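Local coordinates for protein glycerophosphoryl diester phosphodiesterase (Parabacteroides distasonis, PDB 3MZ2) that probably hydrolyses glycerophosphodiesters to an alcohol and glycerol phosphate, on a TIM-barrel scaffold, at residues E65-L70 with I136-D141; P143-A148 with A170-E175; V160-H165 with P178-E183. One frame throughout, in Å; residues are numbered along the deposited sequence. Where two conformers were deposited one is given.

Interaction 1 of 3, residues E65-L70 with I136-D141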
loop_
_atom_site.group_PDB
_atom_site.type_symbol
_atom_site.label_atom_id
_atom_site.label_comp_id
_atom_site.label_asym_id
_atom_site.label_seq_id
_atom_site.Cartn_x
_atom_site.Cartn_y
_atom_site.Cartn_z
ATOM N N GLU A 65 -14.537 7.106 -5.292
ATOM C CA GLU A 65 -13.405 6.495 -4.616
ATOM C C GLU A 65 -12.207 7.381 -4.951
ATOM O O GLU A 65 -11.976 7.691 -6.111
ATOM C CB GLU A 65 -13.222 5.093 -5.179
ATOM C CG GLU A 65 -12.104 4.357 -4.488
ATOM C CD GLU A 65 -10.768 4.432 -5.173
ATOM O OE1 GLU A 65 -10.635 4.995 -6.275
ATOM O OE2 GLU A 65 -9.821 3.883 -4.563
ATOM N N ILE A 66 -11.487 7.865 -3.941
ATOM C CA ILE A 66 -10.457 8.865 -4.137
ATOM C C ILE A 66 -9.176 8.472 -3.399
ATOM O O ILE A 66 -9.176 7.575 -2.522
ATOM C CB ILE A 66 -10.994 10.275 -3.714
ATOM C CG1 ILE A 66 -11.393 10.300 -2.241
ATOM C CG2 ILE A 66 -12.204 10.640 -4.601
ATOM C CD1 ILE A 66 -11.907 11.657 -1.685
ATOM N N ASP A 67 -8.091 9.173 -3.737
ATOM C CA ASP A 67 -6.735 8.839 -3.311
ATOM C C ASP A 67 -6.082 9.949 -2.459
ATOM O O ASP A 67 -5.368 10.804 -2.992
ATOM C CB ASP A 67 -5.847 8.576 -4.558
ATOM C CG ASP A 67 -6.380 7.444 -5.417
ATOM O OD1 ASP A 67 -6.399 6.310 -4.889
ATOM O OD2 ASP A 67 -6.756 7.685 -6.576
ATOM N N PRO A 68 -6.312 9.937 -1.131
ATOM C CA PRO A 68 -5.693 10.921 -0.240
ATOM C C PRO A 68 -4.216 10.625 -0.017
ATOM O O PRO A 68 -3.823 9.474 0.181
ATOM C CB PRO A 68 -6.478 10.798 1.079
ATOM C CG PRO A 68 -7.461 9.728 0.903
ATOM C CD PRO A 68 -7.190 9.017 -0.399
ATOM N N ARG A 69 -3.397 11.661 -0.118
ATOM C CA ARG A 69 -1.984 11.548 0.167
ATOM C C ARG A 69 -1.426 12.906 0.611
ATOM O O ARG A 69 -2.067 13.945 0.504
ATOM C CB ARG A 69 -1.179 11.009 -1.032
ATOM C CG ARG A 69 -1.151 11.903 -2.218
ATOM C CD ARG A 69 -0.069 11.523 -3.247
ATOM N NE ARG A 69 -0.121 10.122 -3.732
ATOM C CZ ARG A 69 0.753 9.183 -3.401
ATOM N NH1 ARG A 69 1.714 9.424 -2.522
ATOM N NH2 ARG A 69 0.610 7.970 -3.913
ATOM N N LEU A 70 -0.214 12.862 1.100
ATOM C CA LEU A 70 0.371 13.975 1.836
ATOM C C LEU A 70 1.344 14.847 1.039
ATOM O O LEU A 70 2.179 14.362 0.279
ATOM C CB LEU A 70 1.108 13.423 3.063
ATOM C CG LEU A 70 0.307 12.775 4.164
ATOM C CD1 LEU A 70 1.236 12.120 5.224
ATOM C CD2 LEU A 70 -0.645 13.812 4.781
ATOM N N ILE A 136 -15.185 7.700 -0.870
ATOM C CA ILE A 136 -14.639 6.448 -0.391
ATOM C C ILE A 136 -13.116 6.557 -0.443
ATOM O O ILE A 136 -12.532 6.731 -1.523
ATOM C CB ILE A 136 -15.134 5.246 -1.215
ATOM C CG1 ILE A 136 -16.667 5.260 -1.266
ATOM C CG2 ILE A 136 -14.561 3.923 -0.557
ATOM C CD1 ILE A 136 -17.323 4.144 -2.197
ATOM N N LEU A 137 -12.485 6.553 0.722
ATOM C CA LEU A 137 -11.061 6.840 0.839
ATOM C C LEU A 137 -10.209 5.581 0.676
ATOM O O LEU A 137 -10.241 4.648 1.510
ATOM C CB LEU A 137 -10.702 7.485 2.183
ATOM C CG LEU A 137 -11.507 8.746 2.562
ATOM C CD1 LEU A 137 -10.925 9.386 3.856
ATOM C CD2 LEU A 137 -11.603 9.772 1.433
ATOM N N ASP A 138 -9.366 5.591 -0.346
ATOM C CA ASP A 138 -8.348 4.552 -0.468
ATOM C C ASP A 138 -7.176 4.959 0.460
ATOM O O ASP A 138 -7.218 6.001 1.122
ATOM C CB ASP A 138 -7.936 4.415 -1.940
ATOM C CG ASP A 138 -7.224 3.098 -2.245
ATOM O OD1 ASP A 138 -7.185 2.199 -1.380
ATOM O OD2 ASP A 138 -6.717 2.982 -3.383
ATOM N N LYS A 139 -6.179 4.114 0.590
ATOM C CA LYS A 139 -5.048 4.324 1.475
ATOM C C LYS A 139 -3.816 4.521 0.612
ATOM O O LYS A 139 -3.523 3.620 -0.196
ATOM C CB LYS A 139 -4.885 3.052 2.348
ATOM C CG LYS A 139 -3.530 2.866 3.074
ATOM C CD LYS A 139 -3.596 1.685 4.050
ATOM C CE LYS A 139 -2.513 1.725 5.125
ATOM N NZ LYS A 139 -2.944 0.954 6.336
ATOM N N LYS A 140 -3.118 5.648 0.801
ATOM C CA LYS A 140 -1.780 5.848 0.276
ATOM C C LYS A 140 -0.852 6.041 1.478
ATOM O O LYS A 140 -0.503 5.070 2.144
ATOM C CB LYS A 140 -1.738 7.045 -0.698
ATOM C CG LYS A 140 -2.723 6.955 -1.876
ATOM C CD LYS A 140 -2.240 6.017 -2.971
ATOM C CE LYS A 140 -3.338 5.744 -3.965
ATOM N NZ LYS A 140 -4.497 5.102 -3.298
ATOM N N ASP A 141 -0.471 7.283 1.799
ATOM C CA ASP A 141 0.456 7.514 2.901
ATOM C C ASP A 141 -0.129 8.290 4.109
ATOM O O ASP A 141 0.648 8.712 4.987
ATOM C CB ASP A 141 1.758 8.203 2.387
ATOM C CG ASP A 141 1.532 9.583 1.813
ATOM O OD1 ASP A 141 0.386 10.045 1.764
ATOM O OD2 ASP A 141 2.532 10.215 1.404
HETATM O O HOH W 1 -3.795 7.786 2.366
HETATM O O HOH W 2 2.463 11.744 -0.722
#
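In the conformer given, Lys140 reaches back to Asp67, and its NZ donates to Asp67 OD1 at 2.8 Å. The lysine chain bends at chi2 (-78°) and again at chi4 (-61°), the second bend placing NZ on the anti side of that oxygen, 31° out of the carboxylate plane. NZ also forms a salt bridge with Asp138 OD2 at 3.1 Å, its hydrogen bond there being weak, so one ammonium lies between two carboxylates. A third, Glu65, brings OE2 within 3.4 Å of Asp138 OD2, two acceptors that are not hydrogen-bonded; Glu65 OE1 accepts from Arg38 N. Asp141 OD1 receives Leu70 N through its syn lone pair at 3.0 Å, while water 2 joins Asp141 OD2, Arg69 NH1 and Leu70 O. The Lys140 chain passes over one face of the Arg69 guanidinium, CB offset toward the rim and CD 3.6 Å from NH2; NE and NH2 bind Phe79 O, His80 O and Asp82. Parallel pairing is marked by Ile66 N to Ile136 O (2.9 Å) and Asp138 N to Ile66 O (3.0 Å). Ile66 CD1 lies beside Leu137 CD2 at 3.7 Å. This barrel-strand pair is flanked by strands 33-36 and 160-164, with helix 144-153 against Leu137.

Interaction 2 of 3, residues P143-A148 with A170-E175. With SO4 (sulfate ion), chain E.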
loop_
_atom_site.group_PDB
_atom_site.type_symbol
_atom_site.label_atom_id
_atom_site.label_comp_id
_atom_site.label_asym_id
_atom_site.label_seq_id
_atom_site.Cartn_x
_atom_site.Cartn_y
_atom_site.Cartn_z
ATOM N N PRO A 143 -1.625 8.349 7.653
ATOM C CA PRO A 143 -1.795 7.356 8.702
ATOM C C PRO A 143 -3.254 7.074 8.998
ATOM O O PRO A 143 -4.060 8.012 9.008
ATOM C CB PRO A 143 -1.094 7.987 9.918
ATOM C CG PRO A 143 -0.142 9.053 9.332
ATOM C CD PRO A 143 -0.863 9.537 8.111
HETATM N N MSE A 144 -3.554 5.795 9.213
HETATM C CA MSE A 144 -4.910 5.380 9.587
HETATM C C MSE A 144 -5.479 6.151 10.757
HETATM O O MSE A 144 -6.647 6.503 10.722
HETATM C CB MSE A 144 -4.964 3.890 9.906
HETATM C CG MSE A 144 -4.074 3.475 11.054
HETATM SE SE MSE A 144 -3.956 1.534 11.160
HETATM C CE MSE A 144 -3.889 1.172 9.244
ATOM N N GLU A 145 -4.690 6.428 11.791
ATOM C CA GLU A 145 -5.224 7.209 12.918
ATOM C C GLU A 145 -5.644 8.615 12.477
ATOM O O GLU A 145 -6.638 9.137 12.973
ATOM C CB GLU A 145 -4.237 7.250 14.088
ATOM C CG GLU A 145 -4.697 8.027 15.344
ATOM C CD GLU A 145 -5.508 7.198 16.356
ATOM O OE1 GLU A 145 -5.443 5.954 16.340
ATOM O OE2 GLU A 145 -6.198 7.809 17.194
ATOM N N ARG A 146 -4.908 9.213 11.549
ATOM C CA ARG A 146 -5.234 10.559 11.087
ATOM C C ARG A 146 -6.535 10.542 10.328
ATOM O O ARG A 146 -7.394 11.427 10.509
ATOM C CB ARG A 146 -4.140 11.139 10.165
ATOM C CG ARG A 146 -4.361 12.619 9.942
ATOM C CD ARG A 146 -3.202 13.304 9.360
ATOM N NE ARG A 146 -3.643 14.583 8.845
ATOM C CZ ARG A 146 -2.874 15.390 8.148
ATOM N NH1 ARG A 146 -1.601 15.070 7.907
ATOM N NH2 ARG A 146 -3.379 16.514 7.705
ATOM N N THR A 147 -6.687 9.555 9.453
ATOM C CA THR A 147 -7.929 9.419 8.691
ATOM C C THR A 147 -9.124 9.228 9.657
ATOM O O THR A 147 -10.171 9.878 9.482
ATOM C CB THR A 147 -7.817 8.258 7.749
ATOM O OG1 THR A 147 -6.735 8.533 6.844
ATOM C CG2 THR A 147 -9.190 7.981 7.009
ATOM N N ALA A 148 -8.972 8.325 10.624
ATOM C CA ALA A 148 -10.030 8.136 11.638
ATOM C C ALA A 148 -10.410 9.461 12.304
ATOM O O ALA A 148 -11.590 9.793 12.439
ATOM C CB ALA A 148 -9.650 7.077 12.694
ATOM N N ALA A 170 -10.249 -3.098 9.474
ATOM C CA ALA A 170 -11.595 -2.677 9.773
ATOM C C ALA A 170 -11.786 -2.535 11.284
ATOM O O ALA A 170 -12.412 -1.604 11.763
ATOM C CB ALA A 170 -12.628 -3.632 9.185
ATOM N N ARG A 171 -11.274 -3.481 12.051
ATOM C CA ARG A 171 -11.461 -3.426 13.493
ATOM C C ARG A 171 -10.733 -2.223 14.114
ATOM O O ARG A 171 -11.256 -1.579 15.018
ATOM C CB ARG A 171 -11.025 -4.736 14.134
ATOM C CG ARG A 171 -11.182 -4.771 15.650
ATOM C CD ARG A 171 -11.317 -6.198 16.106
ATOM N NE ARG A 171 -10.019 -6.860 16.166
ATOM C CZ ARG A 171 -9.178 -6.757 17.209
ATOM N NH1 ARG A 171 -9.494 -6.008 18.265
ATOM N NH2 ARG A 171 -8.019 -7.404 17.214
ATOM N N PHE A 172 -9.527 -1.913 13.647
ATOM C CA PHE A 172 -8.853 -0.710 14.095
ATOM C C PHE A 172 -9.798 0.491 13.997
ATOM O O PHE A 172 -10.014 1.230 14.979
ATOM C CB PHE A 172 -7.624 -0.390 13.234
ATOM C CG PHE A 172 -7.045 0.969 13.533
ATOM C CD1 PHE A 172 -6.213 1.163 14.648
ATOM C CD2 PHE A 172 -7.371 2.076 12.741
ATOM C CE1 PHE A 172 -5.714 2.422 14.941
ATOM C CE2 PHE A 172 -6.878 3.328 13.044
ATOM C CZ PHE A 172 -6.034 3.495 14.134
ATOM N N PHE A 173 -10.374 0.698 12.800
ATOM C CA PHE A 173 -11.249 1.838 12.594
ATOM C C PHE A 173 -12.550 1.719 13.381
ATOM O O PHE A 173 -13.006 2.706 13.986
ATOM C CB PHE A 173 -11.584 2.012 11.112
ATOM C CG PHE A 173 -10.466 2.568 10.311
ATOM C CD1 PHE A 173 -10.130 3.914 10.414
ATOM C CD2 PHE A 173 -9.722 1.750 9.463
ATOM C CE1 PHE A 173 -9.082 4.450 9.628
ATOM C CE2 PHE A 173 -8.677 2.303 8.680
ATOM C CZ PHE A 173 -8.371 3.637 8.785
ATOM N N TYR A 174 -13.165 0.523 13.366
ATOM C CA TYR A 174 -14.500 0.352 13.959
ATOM C C TYR A 174 -14.479 0.576 15.510
ATOM O O TYR A 174 -15.387 1.186 16.057
ATOM C CB TYR A 174 -15.069 -1.023 13.586
ATOM C CG TYR A 174 -16.409 -1.264 14.198
ATOM C CD1 TYR A 174 -17.539 -0.655 13.718
ATOM C CD2 TYR A 174 -16.534 -2.077 15.330
ATOM C CE1 TYR A 174 -18.792 -0.870 14.334
ATOM C CE2 TYR A 174 -17.764 -2.265 15.925
ATOM C CZ TYR A 174 -18.866 -1.675 15.427
ATOM O OH TYR A 174 -20.077 -1.839 16.060
ATOM N N GLU A 175 -13.426 0.114 16.159
ATOM C CA GLU A 175 -13.225 0.279 17.595
ATOM C C GLU A 175 -13.001 1.761 17.905
ATOM O O GLU A 175 -13.460 2.222 18.947
ATOM C CB GLU A 175 -12.094 -0.628 18.112
ATOM C CG GLU A 175 -12.531 -2.117 18.045
ATOM C CD GLU A 175 -11.624 -3.101 18.729
ATOM O OE1 GLU A 175 -10.513 -2.695 19.105
ATOM O OE2 GLU A 175 -12.060 -4.298 18.855
HETATM S S SO4 E . -0.626 3.440 9.569
HETATM O O1 SO4 E . 0.723 3.242 9.038
HETATM O O2 SO4 E . -1.600 3.658 8.504
HETATM O O3 SO4 E . -1.050 2.261 10.320
HETATM O O4 SO4 E . -0.577 4.600 10.446
#
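Met144, a selenomethionine, and Phe172 make a Met-aromatic contact between these two helices in the conformer given, one of two deposited for Met144. SE stands over the centre of the phenyl ring, 3.8 Å from the Phe172 centroid and only 10° off the ring normal, which identifies a face-on approach. CG of Met144 lies between the backbone N and the carbonyl carbon and comes within 3.4 Å of Phe172 CE2, so CG and SE both touch the same ring. Phe172 CG is anti to its own backbone N. Because Met144 SE is also only 3.1 Å from sulfate O3, the contact is not established for every molecule.

The remaining apolar packing centres on Phe173. Met144 CB meets Phe173 CZ at 3.6 Å, and Ala148 CB approaches the ring edge near Phe173 CD1 at 3.9 Å. The two phenylalanines also pack on each other, with Phe172 CD2 above the centre of the Phe173 ring.

Polar atoms meet these rings without hydrogen bonding to them. In its given conformer, Glu145 places OE1 at the edge of Phe172, 3.4 Å from CZ, where the positive rim of the ring would suit a carboxylate oxygen. Met144 O approaches Phe173 CE1 obliquely.

The sulfate, probably from the crystallisation liquor, sits at the start of helix 144-153. Met144 N donates to sulfate O2 at 3.0 Å with an N-H...O angle of 166°, and Pro143 holds the N-cap position. A helix N terminus would be expected to attract such an anion.

The axes of the two helical segments approach to 10.5 Å and cross at -38°, a separation bridged by the aromatic side chains. On the inner side, Phe173 rests on Ile162 and Val164 of strand 160-164 and on Phe182 of strand 182-185, placing this contact in the helical layer outside the barrel sheet.

Interaction 3 of 3, residues V160-H165 with P178-E183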
loop_
_atom_site.group_PDB
_atom_site.type_symbol
_atom_site.label_atom_id
_atom_site.label_comp_id
_atom_site.label_asym_id
_atom_site.label_seq_id
_atom_site.Cartn_x
_atom_site.Cartn_y
_atom_site.Cartn_z
ATOM N N VAL A 160 -18.348 9.945 4.210
ATOM C CA VAL A 160 -16.937 9.608 3.919
ATOM C C VAL A 160 -16.696 8.203 4.460
ATOM O O VAL A 160 -16.682 7.996 5.680
ATOM C CB VAL A 160 -15.961 10.626 4.538
ATOM C CG1 VAL A 160 -14.476 10.299 4.129
ATOM C CG2 VAL A 160 -16.325 12.067 4.193
HETATM N N MSE A 161 -16.550 7.234 3.557
HETATM C CA MSE A 161 -16.345 5.820 3.901
HETATM C C MSE A 161 -14.866 5.501 3.834
HETATM O O MSE A 161 -14.108 6.230 3.161
HETATM C CB MSE A 161 -17.088 4.878 2.932
HETATM C CG MSE A 161 -18.560 4.998 3.064
HETATM SE SE MSE A 161 -19.528 4.202 1.564
HETATM C CE MSE A 161 -18.934 2.334 1.681
ATOM N N ILE A 162 -14.480 4.403 4.463
ATOM C CA ILE A 162 -13.054 4.002 4.521
ATOM C C ILE A 162 -12.883 2.646 3.840
ATOM O O ILE A 162 -13.599 1.719 4.147
ATOM C CB ILE A 162 -12.573 3.911 5.982
ATOM C CG1 ILE A 162 -12.815 5.250 6.706
ATOM C CG2 ILE A 162 -11.059 3.529 6.034
ATOM C CD1 ILE A 162 -12.801 5.141 8.267
ATOM N N THR A 163 -11.927 2.554 2.918
ATOM C CA THR A 163 -11.602 1.294 2.277
ATOM C C THR A 163 -10.687 0.536 3.207
ATOM O O THR A 163 -9.694 1.082 3.690
ATOM C CB THR A 163 -10.895 1.494 0.919
ATOM O OG1 THR A 163 -11.752 2.236 0.068
ATOM C CG2 THR A 163 -10.615 0.094 0.271
ATOM N N VAL A 164 -11.040 -0.732 3.444
ATOM C CA VAL A 164 -10.254 -1.628 4.308
ATOM C C VAL A 164 -10.027 -2.925 3.570
ATOM O O VAL A 164 -10.930 -3.398 2.824
ATOM C CB VAL A 164 -10.969 -1.900 5.662
ATOM C CG1 VAL A 164 -11.009 -0.590 6.519
ATOM C CG2 VAL A 164 -12.364 -2.504 5.490
ATOM N N HIS A 165 -8.812 -3.449 3.723
ATOM C CA HIS A 165 -8.415 -4.632 2.983
ATOM C C HIS A 165 -8.650 -5.947 3.744
ATOM O O HIS A 165 -8.607 -7.019 3.156
ATOM C CB HIS A 165 -6.965 -4.525 2.532
ATOM C CG HIS A 165 -6.710 -3.412 1.575
ATOM N ND1 HIS A 165 -5.524 -2.703 1.561
ATOM C CD2 HIS A 165 -7.500 -2.843 0.634
ATOM C CE1 HIS A 165 -5.588 -1.776 0.617
ATOM N NE2 HIS A 165 -6.773 -1.846 0.037
ATOM N N PRO A 178 -17.484 3.507 15.997
ATOM C CA PRO A 178 -18.392 2.502 15.413
ATOM C C PRO A 178 -19.437 3.003 14.453
ATOM O O PRO A 178 -20.257 2.216 13.959
ATOM C CB PRO A 178 -19.082 1.908 16.658
ATOM C CG PRO A 178 -19.053 3.009 17.630
ATOM C CD PRO A 178 -17.703 3.638 17.448
ATOM N N ASN A 179 -19.455 4.306 14.198
ATOM C CA ASN A 179 -20.318 4.881 13.189
ATOM C C ASN A 179 -19.660 4.916 11.813
ATOM O O ASN A 179 -20.274 5.333 10.847
ATOM C CB ASN A 179 -20.747 6.278 13.620
ATOM C CG ASN A 179 -21.707 6.254 14.823
ATOM O OD1 ASN A 179 -22.537 5.343 14.965
ATOM N ND2 ASN A 179 -21.523 7.174 15.727
ATOM N N PHE A 180 -18.413 4.464 11.690
ATOM C CA PHE A 180 -17.803 4.422 10.366
ATOM C C PHE A 180 -18.472 3.378 9.454
ATOM O O PHE A 180 -18.896 2.292 9.898
ATOM C CB PHE A 180 -16.344 4.043 10.454
ATOM C CG PHE A 180 -15.399 5.092 11.003
ATOM C CD1 PHE A 180 -15.539 6.455 10.733
ATOM C CD2 PHE A 180 -14.281 4.675 11.711
ATOM C CE1 PHE A 180 -14.636 7.377 11.271
ATOM C CE2 PHE A 180 -13.367 5.568 12.207
ATOM C CZ PHE A 180 -13.527 6.903 11.977
HETATM N N MSE A 181 -18.516 3.693 8.171
HETATM C CA MSE A 181 -18.981 2.769 7.135
HETATM C C MSE A 181 -17.792 2.381 6.278
HETATM O O MSE A 181 -16.978 3.247 5.959
HETATM C CB MSE A 181 -20.060 3.441 6.322
HETATM C CG MSE A 181 -20.672 2.716 5.160
HETATM SE SE MSE A 181 -22.124 1.567 5.781
HETATM C CE MSE A 181 -21.853 0.147 4.500
ATOM N N PHE A 182 -17.730 1.115 5.860
ATOM C CA PHE A 182 -16.586 0.594 5.149
ATOM C C PHE A 182 -16.883 0.135 3.729
ATOM O O PHE A 182 -17.960 -0.453 3.475
ATOM C CB PHE A 182 -16.015 -0.595 5.928
ATOM C CG PHE A 182 -15.549 -0.213 7.288
ATOM C CD1 PHE A 182 -14.446 0.608 7.436
ATOM C CD2 PHE A 182 -16.235 -0.635 8.405
ATOM C CE1 PHE A 182 -14.029 1.001 8.693
ATOM C CE2 PHE A 182 -15.844 -0.237 9.691
ATOM C CZ PHE A 182 -14.723 0.538 9.845
ATOM N N GLU A 183 -15.886 0.332 2.855
ATOM C CA GLU A 183 -15.765 -0.497 1.648
ATOM C C GLU A 183 -14.722 -1.579 2.012
ATOM O O GLU A 183 -13.583 -1.270 2.250
ATOM C CB GLU A 183 -15.299 0.309 0.432
ATOM C CG GLU A 183 -15.084 -0.619 -0.754
ATOM C CD GLU A 183 -14.509 0.045 -1.958
ATOM O OE1 GLU A 183 -15.145 1.011 -2.458
ATOM O OE2 GLU A 183 -13.475 -0.478 -2.427
HETATM O O HOH W 3 -18.150 6.497 7.547
#
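Ile162 CG1 lies anti to the carbonyl carbon, and chi2 of 161° carries CD1 outward to Phe180. The methyl stands 3.7 Å from the Phe180 ring centroid and 10° off the normal, a CH-pi contact over the centre of one face. Ile162 CD1 is 3.8 Å from Phe180 CG and 4.2 Å from Phe180 CZ, a small spread that confirms the centring.

Phe182 takes a different part of Ile162: the carbonyl O lies in plane at the edge of its ring, near CD1, while Val164 CG1 approaches the same Phe182 CD1 obliquely at 3.8 Å. Met161 and Met181, both selenomethionines, run side by side in the same direction with their CG atoms 3.7 Å apart. Beyond a bend in its chain, Met161 CE reaches the backbone of Phe182. Thr163 and Glu183 also lie alongside each other, on the face opposite Ile162 and Phe182; Thr163 OG1 has a weak hydrogen bond to Leu137 O.

Parallel strand pairing is established by three backbone bonds. Ile162 N meets Met181 O at 3.1 Å in the carbonyl plane, and Val164 N meets Glu183 O at 2.9 Å. Between them, Glu183 N reaches Ile162 O at 3.0 Å from 43° above the carbonyl plane. Water 3 continues the link beyond the first bond, accepting from Met181 N and donating to Val160 O.

This is the strand pairing of a beta-alpha-beta unit in which helix 167-176 provides the crossover. The chemistry divides in two: directional backbone bonds set the strand register, while the CH-pi and apolar contacts pack the side chains of the two segments against each other, and Phe173 of helix 167-176 then packs on Ile162, Phe180 and Phe182.

In the fold
From the N terminus, interaction 1 closes first, bringing strand 63-70 beside strand 135-137 after 65 intervening residues, which include strand 76-78 and helices 99-102 and 122-129. The chain then enters helix 144-153, where interaction 2 opens; strand 160-164 opens interaction 3 before helix 167-176 closes interaction 2, and strand 182-185 closes interaction 3. Interactions 2 and 3 therefore cross, with centres about 9 Å apart, whereas interaction 1 precedes both in series. Strands 135-137 and 160-164 are sheet neighbours, which joins interactions 1 and 3 through backbone pairing of Leu137 with Met161 and Thr163. Phe173 connects interaction 2 to interaction 3, tying the outer helices to consecutive parallel strands of the TIM barrel.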